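Local coordinates for DUF1254 domain-containing protein (Vibrio parahaemolyticus, PDB 3U07) that is of unknown function but carries the paired DUF1254 and DUF1214 family regions and probably a signal sequence for export, at residues S39-Y44 / E217-V222; F221-G226 / V244-T249; A410-Y415 / Y426-I431. The protein carries 2 engineered substitutions. All coordinates share one frame; numbering follows the deposited sequence.

Interaction 1 of 3, residues S39-Y44 / E217-V222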
loop_
_atom_site.group_PDB
_atom_site.type_symbol
_atom_site.label_atom_id
_atom_site.label_comp_id
_atom_site.label_asym_id
_atom_site.label_seq_id
_atom_site.Cartn_x
_atom_site.Cartn_y
_atom_site.Cartn_z
ATOM N N SER A 39 9.119 1.155 -11.610
ATOM C CA SER A 39 8.046 1.539 -10.693
ATOM C C SER A 39 6.885 2.215 -11.422
ATOM O O SER A 39 5.722 1.940 -11.143
ATOM C CB SER A 39 8.588 2.456 -9.591
ATOM O OG SER A 39 9.563 1.784 -8.811
ATOM N N ILE A 40 7.204 3.097 -12.359
ATOM C CA ILE A 40 6.171 3.786 -13.127
ATOM C C ILE A 40 5.466 2.794 -14.054
ATOM O O ILE A 40 4.242 2.774 -14.144
ATOM C CB ILE A 40 6.778 4.917 -13.978
ATOM C CG1 ILE A 40 7.359 5.997 -13.058
ATOM C CG2 ILE A 40 5.706 5.521 -14.885
ATOM C CD1 ILE A 40 8.335 6.937 -13.735
ATOM N N ASP A 41 6.243 1.954 -14.728
ATOM C CA ASP A 41 5.660 0.988 -15.646
ATOM C C ASP A 41 4.699 0.037 -14.946
ATOM O O ASP A 41 3.585 -0.185 -15.419
ATOM C CB ASP A 41 6.764 0.193 -16.358
ATOM C CG ASP A 41 6.243 -0.557 -17.575
ATOM O OD1 ASP A 41 5.426 0.029 -18.312
ATOM O OD2 ASP A 41 6.647 -1.719 -17.804
ATOM N N GLU A 42 5.115 -0.514 -13.809
ATOM C CA GLU A 42 4.256 -1.449 -13.093
ATOM C C GLU A 42 3.011 -0.766 -12.529
ATOM O O GLU A 42 1.941 -1.369 -12.473
ATOM C CB GLU A 42 5.048 -2.152 -11.987
ATOM C CG GLU A 42 6.205 -3.021 -12.506
ATOM C CD GLU A 42 5.742 -4.128 -13.449
ATOM O OE1 GLU A 42 4.807 -4.869 -13.082
ATOM O OE2 GLU A 42 6.313 -4.263 -14.554
ATOM N N ALA A 43 3.134 0.492 -12.118
ATOM C CA ALA A 43 1.972 1.210 -11.596
ATOM C C ALA A 43 0.987 1.385 -12.755
ATOM O O ALA A 43 -0.219 1.200 -12.595
ATOM C CB ALA A 43 2.386 2.569 -11.046
ATOM N N TYR A 44 1.507 1.738 -13.927
ATOM C CA TYR A 44 0.654 1.903 -15.096
ATOM C C TYR A 44 -0.049 0.586 -15.440
ATOM O O TYR A 44 -1.265 0.561 -15.617
ATOM C CB TYR A 44 1.451 2.362 -16.321
ATOM C CG TYR A 44 0.564 2.492 -17.544
ATOM C CD1 TYR A 44 -0.442 3.457 -17.592
ATOM C CD2 TYR A 44 0.674 1.603 -18.616
ATOM C CE1 TYR A 44 -1.318 3.535 -18.670
ATOM C CE2 TYR A 44 -0.201 1.671 -19.701
ATOM C CZ TYR A 44 -1.195 2.641 -19.718
ATOM O OH TYR A 44 -2.078 2.716 -20.769
ATOM N N GLU A 217 7.420 3.422 -24.237
ATOM C CA GLU A 217 6.218 4.184 -24.545
ATOM C C GLU A 217 5.260 4.307 -23.367
ATOM O O GLU A 217 4.638 5.355 -23.187
ATOM C CB GLU A 217 5.500 3.637 -25.790
ATOM C CG GLU A 217 5.177 2.162 -25.827
ATOM C CD GLU A 217 4.593 1.755 -27.179
ATOM O OE1 GLU A 217 5.267 1.010 -27.929
ATOM O OE2 GLU A 217 3.463 2.194 -27.492
ATOM N N ARG A 218 5.158 3.262 -22.548
ATOM C CA ARG A 218 4.275 3.321 -21.389
ATOM C C ARG A 218 4.810 4.334 -20.371
ATOM O O ARG A 218 4.073 5.200 -19.902
ATOM C CB ARG A 218 4.137 1.940 -20.734
ATOM C CG ARG A 218 3.362 0.918 -21.581
ATOM C CD ARG A 218 3.094 -0.370 -20.802
ATOM N NE ARG A 218 4.328 -1.023 -20.362
ATOM C CZ ARG A 218 4.966 -1.975 -21.038
ATOM N NH1 ARG A 218 4.493 -2.410 -22.200
ATOM N NH2 ARG A 218 6.090 -2.482 -20.556
ATOM N N VAL A 219 6.095 4.232 -20.039
ATOM C CA VAL A 219 6.694 5.154 -19.084
ATOM C C VAL A 219 6.647 6.605 -19.590
ATOM O O VAL A 219 6.298 7.510 -18.837
ATOM C CB VAL A 219 8.157 4.763 -18.769
ATOM C CG1 VAL A 219 8.833 5.864 -17.939
ATOM C CG2 VAL A 219 8.183 3.441 -17.994
ATOM N N ASN A 220 7.007 6.832 -20.854
ATOM C CA ASN A 220 6.978 8.190 -21.408
ATOM C C ASN A 220 5.550 8.736 -21.415
ATOM O O ASN A 220 5.334 9.934 -21.231
ATOM C CB ASN A 220 7.554 8.214 -22.828
ATOM C CG ASN A 220 9.049 7.954 -22.853
ATOM O OD1 ASN A 220 9.694 7.861 -21.809
ATOM N ND2 ASN A 220 9.610 7.840 -24.049
ATOM N N PHE A 221 4.579 7.852 -21.623
ATOM C CA PHE A 221 3.174 8.244 -21.623
ATOM C C PHE A 221 2.766 8.748 -20.231
ATOM O O PHE A 221 2.154 9.810 -20.092
ATOM C CB PHE A 221 2.294 7.048 -22.000
ATOM C CG PHE A 221 0.826 7.303 -21.836
ATOM C CD1 PHE A 221 0.118 8.025 -22.794
ATOM C CD2 PHE A 221 0.150 6.835 -20.713
ATOM C CE1 PHE A 221 -1.248 8.275 -22.634
ATOM C CE2 PHE A 221 -1.211 7.077 -20.540
ATOM C CZ PHE A 221 -1.912 7.800 -21.504
ATOM N N VAL A 222 3.096 7.974 -19.201
ATOM C CA VAL A 222 2.762 8.363 -17.836
ATOM C C VAL A 222 3.512 9.628 -17.428
ATOM O O VAL A 222 2.950 10.512 -16.781
ATOM C CB VAL A 222 3.103 7.239 -16.838
ATOM C CG1 VAL A 222 2.936 7.741 -15.412
ATOM C CG2 VAL A 222 2.196 6.043 -17.089
#
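Asp41 and Arg218 make the polar part of this crossing, the guanidinium gripping the carboxylate side-on. In this salt bridge Arg218 NE donates to the syn lone pair of Asp41 OD1 at 2.6 Å, and Arg218 NH2 donates to Asp41 OD2 at 2.9 Å; the two planes lie 24° apart. With chi1 at -165° Asp41 CG is anti to the backbone N, on the side of the arginine. Arg218 NH1 turns instead to Ser213 OG, and Lys45 is a weak, long second partner of Asp41 OD2.

The aromatic part is Tyr44. Phe221 presents its edge to the tyrosine face in an offset edge-to-face pair, centroids 5.8 Å apart, while Arg218 CD comes up at the tyrosine's edge, 3.8 Å from Tyr44 CD2. The phenol OH bonds to Pro208 O.

Apolar packing fills in the rest: Ile40 CG2 rests 3.6 Å from Val222 CG1, Val222 CG2 lies 3.7 Å from Tyr44 CD1, and Val219 CG2 packs on Asp41 CB.

The short segments of helices 26-52 and 215-224 cross at 87°, their axes 8.9 Å apart. The twin bonds pair two buried opposite charges, which probably offsets much of the cost of burying them beside hydrocarbon.

Interaction 2 of 3, residues F221-G226 / V244-T249; sequences FVLCDG and VEPCKT
Leu223 lies over one face of the Pro246 ring: its CG stands roughly above the ring centre, and its CB is shifted toward the side formed by the proline CA and CB. Leu223 CB lies 3.7 Å from Pro246 CA and 4.0 Å from Pro246 CB, with Leu223 CG similarly close to the proline CG. Farther out, Leu223 CD2 reaches Val244 CG1 at 4.0 Å, and Leu236 of helix 233-239 touches both of these side chains. The leucine torsions are near eclipsed, which makes the placing of its methyls less certain.

Next to this apolar patch a disulfide joins Cys224, at the last turn of helix 215-224, to Cys247. The S-S torsion of 91° is close to the relaxed value, so the bridge itself looks unstrained. Cys247 sits third in a type II beta turn running from Glu245 to Lys248, with Pro246 second. The positive phi of Cys247, 82°, suits that third position, unusual though it is for a residue with a side chain. Asn220, one helical turn before Cys224, holds the same turn from the helix side: its OD1 accepts from Glu245 N and its ND2 donates to Lys248 O. Beyond Cys224 the helix gives way to an inverse gamma turn centred on Asp225, whose carboxylate is tied to Arg205 and Asn160.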
loop_
_atom_site.group_PDB
_atom_site.type_symbol
_atom_site.label_atom_id
_atom_site.label_comp_id
_atom_site.label_asym_id
_atom_site.label_seq_id
_atom_site.Cartn_x
_atom_site.Cartn_y
_atom_site.Cartn_z
ATOM N N PHE A 221 4.579 7.852 -21.623
ATOM C CA PHE A 221 3.174 8.244 -21.623
ATOM C C PHE A 221 2.766 8.748 -20.231
ATOM O O PHE A 221 2.154 9.810 -20.092
ATOM C CB PHE A 221 2.294 7.048 -22.000
ATOM C CG PHE A 221 0.826 7.303 -21.836
ATOM C CD1 PHE A 221 0.118 8.025 -22.794
ATOM C CD2 PHE A 221 0.150 6.835 -20.713
ATOM C CE1 PHE A 221 -1.248 8.275 -22.634
ATOM C CE2 PHE A 221 -1.211 7.077 -20.540
ATOM C CZ PHE A 221 -1.912 7.800 -21.504
ATOM N N VAL A 222 3.096 7.974 -19.201
ATOM C CA VAL A 222 2.762 8.363 -17.836
ATOM C C VAL A 222 3.512 9.628 -17.428
ATOM O O VAL A 222 2.950 10.512 -16.781
ATOM C CB VAL A 222 3.103 7.239 -16.838
ATOM C CG1 VAL A 222 2.936 7.741 -15.412
ATOM C CG2 VAL A 222 2.196 6.043 -17.089
ATOM N N LEU A 223 4.781 9.702 -17.810
ATOM C CA LEU A 223 5.632 10.846 -17.494
ATOM C C LEU A 223 5.020 12.133 -18.045
ATOM O O LEU A 223 5.122 13.193 -17.441
ATOM C CB LEU A 223 7.017 10.641 -18.120
ATOM C CG LEU A 223 8.309 10.455 -17.306
ATOM C CD1 LEU A 223 8.059 10.128 -15.858
ATOM C CD2 LEU A 223 9.115 9.363 -17.979
ATOM N N CYS A 224 4.378 12.017 -19.199
ATOM C CA CYS A 224 3.764 13.159 -19.862
ATOM C C CYS A 224 2.550 13.684 -19.103
ATOM O O CYS A 224 2.325 14.889 -19.042
ATOM C CB CYS A 224 3.332 12.760 -21.281
ATOM S SG CYS A 224 2.982 14.160 -22.397
ATOM N N ASP A 225 1.783 12.768 -18.518
ATOM C CA ASP A 225 0.553 13.098 -17.801
ATOM C C ASP A 225 0.765 13.676 -16.410
ATOM O O ASP A 225 0.305 13.123 -15.409
ATOM C CB ASP A 225 -0.330 11.843 -17.737
ATOM C CG ASP A 225 -1.693 12.107 -17.124
ATOM O OD1 ASP A 225 -2.200 13.239 -17.263
ATOM O OD2 ASP A 225 -2.265 11.175 -16.515
ATOM N N GLY A 226 1.452 14.808 -16.350
ATOM C CA GLY A 226 1.711 15.425 -15.065
ATOM C C GLY A 226 3.035 16.161 -14.974
ATOM O O GLY A 226 3.623 16.550 -15.984
ATOM N N VAL A 244 14.042 7.505 -22.550
ATOM C CA VAL A 244 13.080 7.760 -21.475
ATOM C C VAL A 244 12.947 9.271 -21.404
ATOM O O VAL A 244 13.893 9.969 -21.043
ATOM C CB VAL A 244 13.584 7.239 -20.119
ATOM C CG1 VAL A 244 12.498 7.424 -19.054
ATOM C CG2 VAL A 244 13.972 5.775 -20.246
ATOM N N GLU A 245 11.767 9.772 -21.739
ATOM C CA GLU A 245 11.540 11.209 -21.773
ATOM C C GLU A 245 10.034 11.466 -21.849
ATOM O O GLU A 245 9.341 10.820 -22.633
ATOM C CB GLU A 245 12.238 11.765 -23.011
ATOM C CG GLU A 245 12.091 13.251 -23.247
ATOM C CD GLU A 245 12.802 13.670 -24.517
ATOM O OE1 GLU A 245 13.975 13.285 -24.686
ATOM O OE2 GLU A 245 12.192 14.376 -25.341
ATOM N N PRO A 246 9.510 12.427 -21.056
ATOM C CA PRO A 246 8.074 12.760 -21.026
ATOM C C PRO A 246 7.428 13.126 -22.349
ATOM O O PRO A 246 7.717 14.185 -22.892
ATOM C CB PRO A 246 8.001 13.946 -20.080
ATOM C CG PRO A 246 9.222 13.838 -19.258
ATOM C CD PRO A 246 10.278 13.375 -20.229
ATOM N N CYS A 247 6.468 12.318 -22.791
ATOM C CA CYS A 247 5.731 12.542 -24.040
ATOM C C CYS A 247 6.465 12.045 -25.292
ATOM O O CYS A 247 5.934 12.157 -26.395
ATOM C CB CYS A 247 5.401 14.030 -24.250
ATOM S SG CYS A 247 4.837 14.915 -22.771
ATOM N N LYS A 248 7.681 11.517 -25.145
ATOM C CA LYS A 248 8.439 11.040 -26.306
ATOM C C LYS A 248 7.851 9.750 -26.894
ATOM O O LYS A 248 7.653 8.756 -26.186
ATOM C CB LYS A 248 9.911 10.814 -25.933
ATOM C CG LYS A 248 10.780 10.271 -27.074
ATOM C CD LYS A 248 12.203 9.993 -26.606
ATOM C CE LYS A 248 13.096 9.481 -27.733
ATOM N NZ LYS A 248 13.320 10.490 -28.818
ATOM N N THR A 249 7.574 9.777 -28.196
ATOM C CA THR A 249 7.009 8.621 -28.896
ATOM C C THR A 249 7.866 8.184 -30.085
ATOM O O THR A 249 7.608 7.146 -30.677
ATOM C CB THR A 249 5.600 8.925 -29.442
ATOM O OG1 THR A 249 5.682 10.036 -30.341
ATOM C CG2 THR A 249 4.629 9.260 -28.311
#

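Interaction 3 of 3, residues A410-Y415 / Y426-I431; sequences AIMRFY and YQMPEI
Residues 410-414 of strand 408-417 and residues 426-429 run roughly against each other, their directions 139° apart, and at Met412 and Met428 the CA atoms come within 7.5 Å. That spacing is bridged by side chains. Met412 and Met428, both selenomethionines, cross in the middle, with the Met412 CE methyl 3.3 Å from Met428 CG and 3.4 Å from Met428 CE. Both distances are tighter than ordinary carbon contacts, so the exact position of this methyl is doubtful. The bend of Met412 at chi3 (-47°) sets CE, which also lies 3.6 Å from Pro429 CD. Met428 is extended beyond CG, and its CE ends 4.0 Å from Ala410 CB.

The strand sits inside an antiparallel sheet, between strands 315-319 and 347-354, and its alternate residues Ala410, Met412 and Phe414 point toward the crossing segment. That segment leads from helix 419-423 to strand 432-434 of the neighbouring mixed sheet, so the contact lies where the chain passes between the two sheets. Pro429 meanwhile packs on Phe339 of that second sheet.

At the other end Phe414 CZ approaches Tyr426 CE2 to 3.6 Å, with ring centroids 5.5 Å apart and planes at 81°, an oblique meeting. The backbone O of Tyr426 accepts a hydrogen bond from Arg317 NH2, fixing the segment to strand 315-319.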
loop_
_atom_site.group_PDB
_atom_site.type_symbol
_atom_site.label_atom_id
_atom_site.label_comp_id
_atom_site.label_asym_id
_atom_site.label_seq_id
_atom_site.Cartn_x
_atom_site.Cartn_y
_atom_site.Cartn_z
ATOM N N ALA A 410 1.081 -16.934 9.864
ATOM C CA ALA A 410 0.522 -15.851 10.646
ATOM C C ALA A 410 1.139 -14.539 10.207
ATOM O O ALA A 410 2.343 -14.462 9.977
ATOM C CB ALA A 410 0.792 -16.089 12.139
ATOM N N ILE A 411 0.298 -13.518 10.075
ATOM C CA ILE A 411 0.750 -12.186 9.687
ATOM C C ILE A 411 0.512 -11.230 10.850
ATOM O O ILE A 411 -0.622 -11.060 11.292
ATOM C CB ILE A 411 -0.034 -11.638 8.476
ATOM C CG1 ILE A 411 0.311 -12.427 7.209
ATOM C CG2 ILE A 411 0.261 -10.146 8.308
ATOM C CD1 ILE A 411 1.741 -12.257 6.734
HETATM N N MSE A 412 1.577 -10.618 11.356
HETATM C CA MSE A 412 1.429 -9.664 12.444
HETATM C C MSE A 412 1.490 -8.259 11.836
HETATM O O MSE A 412 2.365 -7.958 11.021
HETATM C CB MSE A 412 2.538 -9.844 13.483
HETATM C CG MSE A 412 2.293 -9.072 14.777
HETATM SE SE MSE A 412 3.501 -9.577 16.220
HETATM C CE MSE A 412 3.333 -11.483 16.042
ATOM N N ARG A 413 0.544 -7.409 12.215
ATOM C CA ARG A 413 0.504 -6.049 11.692
ATOM C C ARG A 413 0.716 -5.021 12.797
ATOM O O ARG A 413 0.218 -5.175 13.914
ATOM C CB ARG A 413 -0.826 -5.811 10.968
ATOM C CG ARG A 413 -0.975 -6.662 9.708
ATOM C CD ARG A 413 -2.253 -6.350 8.953
ATOM N NE ARG A 413 -2.266 -6.986 7.634
ATOM C CZ ARG A 413 -2.748 -8.201 7.384
ATOM N NH1 ARG A 413 -3.270 -8.929 8.360
ATOM N NH2 ARG A 413 -2.703 -8.690 6.151
ATOM N N PHE A 414 1.477 -3.981 12.480
ATOM C CA PHE A 414 1.782 -2.930 13.445
ATOM C C PHE A 414 1.398 -1.565 12.874
ATOM O O PHE A 414 1.875 -1.162 11.812
ATOM C CB PHE A 414 3.277 -2.938 13.784
ATOM C CG PHE A 414 3.835 -4.305 14.081
ATOM C CD1 PHE A 414 4.129 -5.192 13.049
ATOM C CD2 PHE A 414 4.086 -4.700 15.397
ATOM C CE1 PHE A 414 4.668 -6.452 13.317
ATOM C CE2 PHE A 414 4.626 -5.962 15.680
ATOM C CZ PHE A 414 4.918 -6.838 14.638
ATOM N N TYR A 415 0.532 -0.861 13.591
ATOM C CA TYR A 415 0.070 0.457 13.172
ATOM C C TYR A 415 0.646 1.502 14.118
ATOM O O TYR A 415 0.301 1.534 15.297
ATOM C CB TYR A 415 -1.454 0.484 13.208
ATOM C CG TYR A 415 -2.080 -0.541 12.293
ATOM C CD1 TYR A 415 -2.377 -0.232 10.963
ATOM C CD2 TYR A 415 -2.340 -1.830 12.742
ATOM C CE1 TYR A 415 -2.918 -1.188 10.105
ATOM C CE2 TYR A 415 -2.876 -2.792 11.893
ATOM C CZ TYR A 415 -3.162 -2.468 10.580
ATOM O OH TYR A 415 -3.684 -3.425 9.742
ATOM N N TYR A 426 13.229 -5.360 14.764
ATOM C CA TYR A 426 12.319 -6.125 15.613
ATOM C C TYR A 426 11.937 -7.437 14.935
ATOM O O TYR A 426 11.583 -7.456 13.757
ATOM C CB TYR A 426 11.051 -5.316 15.885
ATOM C CG TYR A 426 9.961 -6.082 16.605
ATOM C CD1 TYR A 426 9.944 -6.176 17.999
ATOM C CD2 TYR A 426 8.926 -6.684 15.893
ATOM C CE1 TYR A 426 8.915 -6.843 18.663
ATOM C CE2 TYR A 426 7.896 -7.353 16.546
ATOM C CZ TYR A 426 7.894 -7.425 17.928
ATOM O OH TYR A 426 6.855 -8.053 18.575
ATOM N N GLN A 427 12.002 -8.530 15.685
ATOM C CA GLN A 427 11.658 -9.841 15.151
ATOM C C GLN A 427 10.304 -10.289 15.679
ATOM O O GLN A 427 9.968 -10.058 16.836
ATOM C CB GLN A 427 12.729 -10.867 15.533
ATOM C CG GLN A 427 14.116 -10.544 15.000
ATOM C CD GLN A 427 14.175 -10.574 13.486
ATOM O OE1 GLN A 427 14.062 -11.635 12.871
ATOM N NE2 GLN A 427 14.344 -9.405 12.875
HETATM N N MSE A 428 9.523 -10.932 14.825
HETATM C CA MSE A 428 8.216 -11.404 15.235
HETATM C C MSE A 428 8.342 -12.449 16.341
HETATM O O MSE A 428 9.210 -13.317 16.281
HETATM C CB MSE A 428 7.488 -12.022 14.053
HETATM C CG MSE A 428 6.040 -12.301 14.350
HETATM SE SE MSE A 428 5.121 -12.949 12.821
HETATM C CE MSE A 428 3.713 -13.917 13.735
ATOM N N PRO A 429 7.486 -12.370 17.370
ATOM C CA PRO A 429 7.576 -13.361 18.445
ATOM C C PRO A 429 7.486 -14.761 17.831
ATOM O O PRO A 429 6.796 -14.970 16.834
ATOM C CB PRO A 429 6.381 -13.014 19.332
ATOM C CG PRO A 429 6.297 -11.513 19.186
ATOM C CD PRO A 429 6.489 -11.331 17.689
ATOM N N GLU A 430 8.192 -15.715 18.420
ATOM C CA GLU A 430 8.195 -17.074 17.898
ATOM C C GLU A 430 6.926 -17.812 18.278
ATOM O O GLU A 430 6.302 -17.502 19.292
ATOM C CB GLU A 430 9.406 -17.834 18.443
ATOM C CG GLU A 430 10.734 -17.112 18.255
ATOM C CD GLU A 430 11.935 -17.965 18.639
ATOM O OE1 GLU A 430 11.931 -18.545 19.742
ATOM O OE2 GLU A 430 12.889 -18.048 17.840
ATOM N N ILE A 431 6.513 -18.765 17.451
ATOM C CA ILE A 431 5.344 -19.546 17.803
ATOM C C ILE A 431 5.869 -20.958 18.069
ATOM O O ILE A 431 6.491 -21.592 17.216
ATOM C CB ILE A 431 4.240 -19.482 16.708
ATOM C CG1 ILE A 431 4.732 -20.042 15.387
ATOM C CG2 ILE A 431 3.843 -18.018 16.468
ATOM C CD1 ILE A 431 4.009 -19.413 14.207
#

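How the interactions relate
Interactions 1 and 2 share helix 215-224 and have Phe221 and Val222 in common, with centres about 8 Å apart. In the first the helix meets helix 26-52; in the second its C-terminal end meets a loop. Interaction 1 is the buried one and relies on charge pairing, an aromatic pair and apolar packing, whereas interaction 2 is only partly buried and carries a covalent link. Ile40 against Leu223 continues the apolar packing from one to the other. Interaction 3 lies on the other side of the chain's centre, about 34 Å from interaction 1 and 41 Å from interaction 2, centre to centre. Also only partly buried, it joins strand to loop by apolar and aromatic side chains alone.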